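Local coordinates for protein histidinol-phosphatase (Listeria monocytogenes serotype 4b str. H7858, PDB 6NLR) that probably hydrolyses histidinol phosphate to histidinol and phosphate in histidine biosynthesis, using a trinuclear metal centre of the PHP family, at residues 182-196 and 230-242. Residues are numbered along the deposited sequence; the frame is centred on the assembly and turned at random.
Sequences ISLCQKFQQFFGEDT and KPLCGETYPPKKI
The Tyr-237 ring fits between Ser-183, Leu-184 and Lys-187 in the tight part of this contact. Leu-184 sets CD1 over one face of the ring, 4.0 Å from Tyr-237 CZ, while Ser-183 OG lies in the ring plane at its edge. That hydroxyl, turned between its own backbone N and carbonyl carbon (chi1 61°), sits 3.3 Å from Tyr-237 CA and shares a water with Thr-236 O. At the far end of the ring, Tyr-237 OH rests against the aliphatic part of Lys-187, 3.4 Å from its CB. The backbones are also close where Lys-187 O packs on Cys-233 CB (3.2 Å) and Gln-190 N gives Leu-232 O a nearly straight hydrogen bond (175°) in the carbonyl plane. At the Pro-239 end, Thr-196 CG2 packs on Pro-239 CG, and Thr-196 OG1 donates to the anti side of Glu-235 OE2 (3.1 Å). Glu-235 OE1 accepts a hydrogen bond from Thr-236 N and forms a salt bridge with Lys-275.

The solvent side is looser. Leu-232 CD1 reaches Phe-188 CD1 at 4.3 Å and also touches Phe-191 CB. Lys-187 runs extended past Lys-230, and one water accepts from both ammonium groups, whose NZ atoms are 4.7 Å apart; Lys-187 NZ also bonds to Asp-135 O.

The contact joins the loop after strand 178-179 to the chain between strand 220-224 and helix 240-248, which it enters. Leu-184 lies near a manganese ion and Lys-187 near a bound sulfate; the positive charge of Lys-187, with Lys-230 beside it, would probably favour an anion there, perhaps the substrate phosphate.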
# COMPACT_ATOMS: atom_id res chain seq x y z
N ILE A 182 1.24 3.95 5.47
CA ILE A 182 2.48 3.90 6.31
C ILE A 182 2.20 3.60 7.80
O ILE A 182 3.11 3.85 8.61
CB ILE A 182 3.33 5.17 6.18
CG1 ILE A 182 2.60 6.42 6.66
CG2 ILE A 182 3.87 5.30 4.77
CD1 ILE A 182 3.55 7.57 6.98
N SER A 183 1.05 3.06 8.18
CA SER A 183 0.84 2.53 9.55
C SER A 183 0.20 1.14 9.47
O SER A 183 -0.67 0.82 10.32
CB SER A 183 0.00 3.49 10.38
OG SER A 183 -1.29 3.66 9.79
N LEU A 184 0.63 0.34 8.49
CA LEU A 184 0.05 -1.01 8.23
C LEU A 184 0.31 -1.93 9.43
O LEU A 184 -0.40 -2.94 9.56
CB LEU A 184 0.64 -1.62 6.95
CG LEU A 184 -0.07 -2.88 6.46
CD1 LEU A 184 -1.46 -2.55 5.93
CD2 LEU A 184 0.75 -3.56 5.37
N CYS A 185 1.28 -1.61 10.28
CA CYS A 185 1.55 -2.28 11.58
C CYS A 185 0.34 -2.18 12.53
O CYS A 185 0.36 -2.91 13.54
CB CYS A 185 2.80 -1.70 12.24
SG CYS A 185 2.73 0.09 12.58
N GLN A 186 -0.69 -1.39 12.19
CA GLN A 186 -1.92 -1.24 13.03
C GLN A 186 -3.09 -2.09 12.48
O GLN A 186 -4.17 -2.05 13.07
CB GLN A 186 -2.35 0.23 13.13
CG GLN A 186 -1.24 1.15 13.61
CD GLN A 186 -0.63 0.75 14.93
OE1 GLN A 186 0.59 0.66 15.07
NE2 GLN A 186 -1.48 0.51 15.93
N LYS A 187 -2.88 -2.86 11.41
CA LYS A 187 -4.00 -3.57 10.75
C LYS A 187 -4.67 -4.55 11.72
O LYS A 187 -5.90 -4.72 11.61
CB LYS A 187 -3.56 -4.30 9.48
CG LYS A 187 -4.68 -5.06 8.80
CD LYS A 187 -4.30 -5.63 7.47
CE LYS A 187 -5.43 -6.40 6.82
NZ LYS A 187 -4.98 -6.90 5.50
N PHE A 188 -3.92 -5.17 12.66
CA PHE A 188 -4.49 -6.17 13.60
C PHE A 188 -4.41 -5.66 15.03
O PHE A 188 -4.42 -6.46 15.99
CB PHE A 188 -3.79 -7.50 13.40
CG PHE A 188 -3.90 -8.02 11.99
CD1 PHE A 188 -5.14 -8.28 11.41
CD2 PHE A 188 -2.75 -8.20 11.23
CE1 PHE A 188 -5.23 -8.72 10.10
CE2 PHE A 188 -2.85 -8.68 9.94
CZ PHE A 188 -4.07 -8.93 9.38
N GLN A 189 -4.32 -4.34 15.15
CA GLN A 189 -4.26 -3.56 16.42
C GLN A 189 -5.01 -4.25 17.57
O GLN A 189 -4.43 -4.49 18.66
CB GLN A 189 -5.06 -2.29 16.15
CG GLN A 189 -4.31 -1.07 16.51
CD GLN A 189 -4.95 0.15 15.94
OE1 GLN A 189 -4.23 1.09 15.75
NE2 GLN A 189 -6.26 0.16 15.69
N GLN A 190 -6.29 -4.48 17.35
CA GLN A 190 -7.24 -4.81 18.44
C GLN A 190 -6.97 -6.25 18.89
O GLN A 190 -7.28 -6.56 20.04
CB GLN A 190 -8.67 -4.50 18.00
CG GLN A 190 -8.91 -3.03 17.59
CD GLN A 190 -8.91 -1.91 18.64
OE1 GLN A 190 -8.68 -2.08 19.85
NE2 GLN A 190 -9.17 -0.69 18.16
N PHE A 191 -6.36 -7.09 18.05
CA PHE A 191 -5.97 -8.48 18.42
C PHE A 191 -4.94 -8.42 19.56
O PHE A 191 -4.89 -9.35 20.38
CB PHE A 191 -5.41 -9.26 17.23
CG PHE A 191 -5.17 -10.73 17.50
CD1 PHE A 191 -6.21 -11.64 17.46
CD2 PHE A 191 -3.88 -11.21 17.74
CE1 PHE A 191 -5.97 -12.99 17.69
CE2 PHE A 191 -3.65 -12.56 17.99
CZ PHE A 191 -4.69 -13.45 17.95
N PHE A 192 -4.19 -7.34 19.64
CA PHE A 192 -3.12 -7.17 20.66
C PHE A 192 -3.55 -6.18 21.74
O PHE A 192 -2.68 -5.87 22.57
CB PHE A 192 -1.83 -6.71 19.97
CG PHE A 192 -1.36 -7.65 18.89
CD1 PHE A 192 -1.81 -7.51 17.59
CD2 PHE A 192 -0.54 -8.72 19.21
CE1 PHE A 192 -1.41 -8.41 16.61
CE2 PHE A 192 -0.17 -9.63 18.24
CZ PHE A 192 -0.58 -9.47 16.94
N GLY A 193 -4.81 -5.72 21.73
CA GLY A 193 -5.31 -4.77 22.74
C GLY A 193 -4.61 -3.42 22.59
O GLY A 193 -4.40 -2.73 23.60
N GLU A 194 -4.30 -3.07 21.35
CA GLU A 194 -3.60 -1.83 20.97
C GLU A 194 -4.55 -0.99 20.11
O GLU A 194 -5.48 -1.56 19.48
CB GLU A 194 -2.35 -2.15 20.15
CG GLU A 194 -1.26 -2.84 20.95
CD GLU A 194 -0.51 -1.95 21.93
OE1 GLU A 194 -0.78 -0.71 21.97
OE2 GLU A 194 0.29 -2.51 22.70
N ASP A 195 -4.31 0.32 20.11
CA ASP A 195 -5.02 1.31 19.27
C ASP A 195 -4.07 2.51 19.09
O ASP A 195 -2.91 2.47 19.58
CB ASP A 195 -6.40 1.62 19.87
CG ASP A 195 -6.36 2.21 21.26
OD1 ASP A 195 -5.48 3.10 21.47
OD2 ASP A 195 -7.18 1.80 22.14
N THR A 196 -4.49 3.51 18.35
CA THR A 196 -3.58 4.61 17.93
C THR A 196 -3.56 5.65 19.05
O THR A 196 -2.83 6.64 18.88
CB THR A 196 -3.98 5.16 16.55
OG1 THR A 196 -5.34 5.58 16.59
CG2 THR A 196 -3.79 4.14 15.46
N LYS A 230 -11.37 -3.03 8.01
CA LYS A 230 -10.72 -4.27 8.52
C LYS A 230 -11.20 -4.49 9.96
O LYS A 230 -11.08 -3.60 10.80
CB LYS A 230 -9.19 -4.21 8.43
CG LYS A 230 -8.64 -3.89 7.05
CD LYS A 230 -9.10 -4.84 5.95
CE LYS A 230 -8.51 -4.43 4.61
NZ LYS A 230 -8.97 -5.30 3.49
N PRO A 231 -11.74 -5.68 10.27
CA PRO A 231 -12.41 -5.90 11.55
C PRO A 231 -11.51 -5.72 12.79
O PRO A 231 -12.07 -5.41 13.84
CB PRO A 231 -12.96 -7.34 11.44
CG PRO A 231 -12.10 -8.01 10.37
CD PRO A 231 -11.71 -6.89 9.42
N LEU A 232 -10.17 -5.87 12.68
CA LEU A 232 -9.25 -5.74 13.86
C LEU A 232 -8.40 -4.46 13.77
O LEU A 232 -7.46 -4.27 14.67
CB LEU A 232 -8.39 -7.01 14.00
CG LEU A 232 -9.22 -8.29 14.22
CD1 LEU A 232 -8.41 -9.54 13.96
CD2 LEU A 232 -9.85 -8.30 15.61
N CYS A 233 -8.70 -3.59 12.79
CA CYS A 233 -8.05 -2.25 12.62
C CYS A 233 -8.99 -1.15 13.13
O CYS A 233 -8.87 -0.83 14.31
CB CYS A 233 -7.61 -2.01 11.18
SG CYS A 233 -6.60 -0.52 11.00
N GLY A 234 -9.87 -0.61 12.26
CA GLY A 234 -10.83 0.46 12.60
C GLY A 234 -10.25 1.86 12.43
O GLY A 234 -10.90 2.81 12.87
N GLU A 235 -9.07 1.99 11.80
CA GLU A 235 -8.33 3.27 11.68
C GLU A 235 -7.86 3.51 10.23
O GLU A 235 -7.59 2.54 9.52
CB GLU A 235 -7.16 3.20 12.66
CG GLU A 235 -6.48 4.53 12.90
CD GLU A 235 -7.45 5.64 13.25
OE1 GLU A 235 -8.12 6.20 12.30
OE2 GLU A 235 -7.55 5.92 14.46
N THR A 236 -7.72 4.78 9.82
CA THR A 236 -7.06 5.16 8.54
C THR A 236 -5.56 4.90 8.66
O THR A 236 -5.02 4.93 9.78
CB THR A 236 -7.32 6.61 8.12
OG1 THR A 236 -6.82 7.41 9.19
CG2 THR A 236 -8.79 6.88 7.86
N TYR A 237 -4.92 4.65 7.53
CA TYR A 237 -3.44 4.59 7.44
C TYR A 237 -3.01 5.84 6.70
O TYR A 237 -3.23 5.92 5.48
CB TYR A 237 -2.94 3.35 6.68
CG TYR A 237 -3.56 2.00 6.99
CD1 TYR A 237 -3.31 1.34 8.18
CD2 TYR A 237 -4.33 1.32 6.05
CE1 TYR A 237 -3.84 0.08 8.44
CE2 TYR A 237 -4.83 0.05 6.27
CZ TYR A 237 -4.57 -0.59 7.47
OH TYR A 237 -5.02 -1.85 7.72
N PRO A 238 -2.39 6.84 7.36
CA PRO A 238 -2.09 6.82 8.79
C PRO A 238 -3.25 7.41 9.61
O PRO A 238 -4.24 7.91 9.06
CB PRO A 238 -0.82 7.67 8.86
CG PRO A 238 -0.96 8.68 7.71
CD PRO A 238 -1.90 8.06 6.71
N PRO A 239 -3.17 7.38 10.96
CA PRO A 239 -4.14 8.05 11.81
C PRO A 239 -3.96 9.58 11.85
O PRO A 239 -2.97 10.11 11.42
CB PRO A 239 -3.89 7.47 13.20
CG PRO A 239 -2.49 6.96 13.17
CD PRO A 239 -2.13 6.69 11.73
N LYS A 240 -4.96 10.25 12.41
CA LYS A 240 -5.11 11.72 12.47
C LYS A 240 -3.82 12.38 12.99
O LYS A 240 -3.40 13.37 12.38
CB LYS A 240 -6.31 12.08 13.32
CG LYS A 240 -6.63 13.56 13.45
CD LYS A 240 -6.78 14.28 12.16
CE LYS A 240 -7.21 15.72 12.38
NZ LYS A 240 -8.50 15.80 13.11
N LYS A 241 -3.23 11.92 14.08
CA LYS A 241 -2.02 12.57 14.67
C LYS A 241 -0.92 12.65 13.59
O LYS A 241 -0.30 13.72 13.45
CB LYS A 241 -1.51 11.81 15.90
CG LYS A 241 -0.56 12.62 16.77
CD LYS A 241 0.08 11.84 17.90
CE LYS A 241 0.90 12.73 18.81
NZ LYS A 241 1.15 12.12 20.14
N ILE A 242 -0.73 11.59 12.81
CA ILE A 242 0.32 11.55 11.75
C ILE A 242 -0.11 12.46 10.60
O ILE A 242 0.74 13.22 10.11
CB ILE A 242 0.59 10.12 11.29
CG1 ILE A 242 0.96 9.18 12.45
CG2 ILE A 242 1.60 10.10 10.15
CD1 ILE A 242 1.98 9.69 13.40
O HOH W 1 -3.37 3.31 11.36
O HOH W 2 -8.15 -6.36 10.62
O HOH W 3 -7.72 -7.75 4.81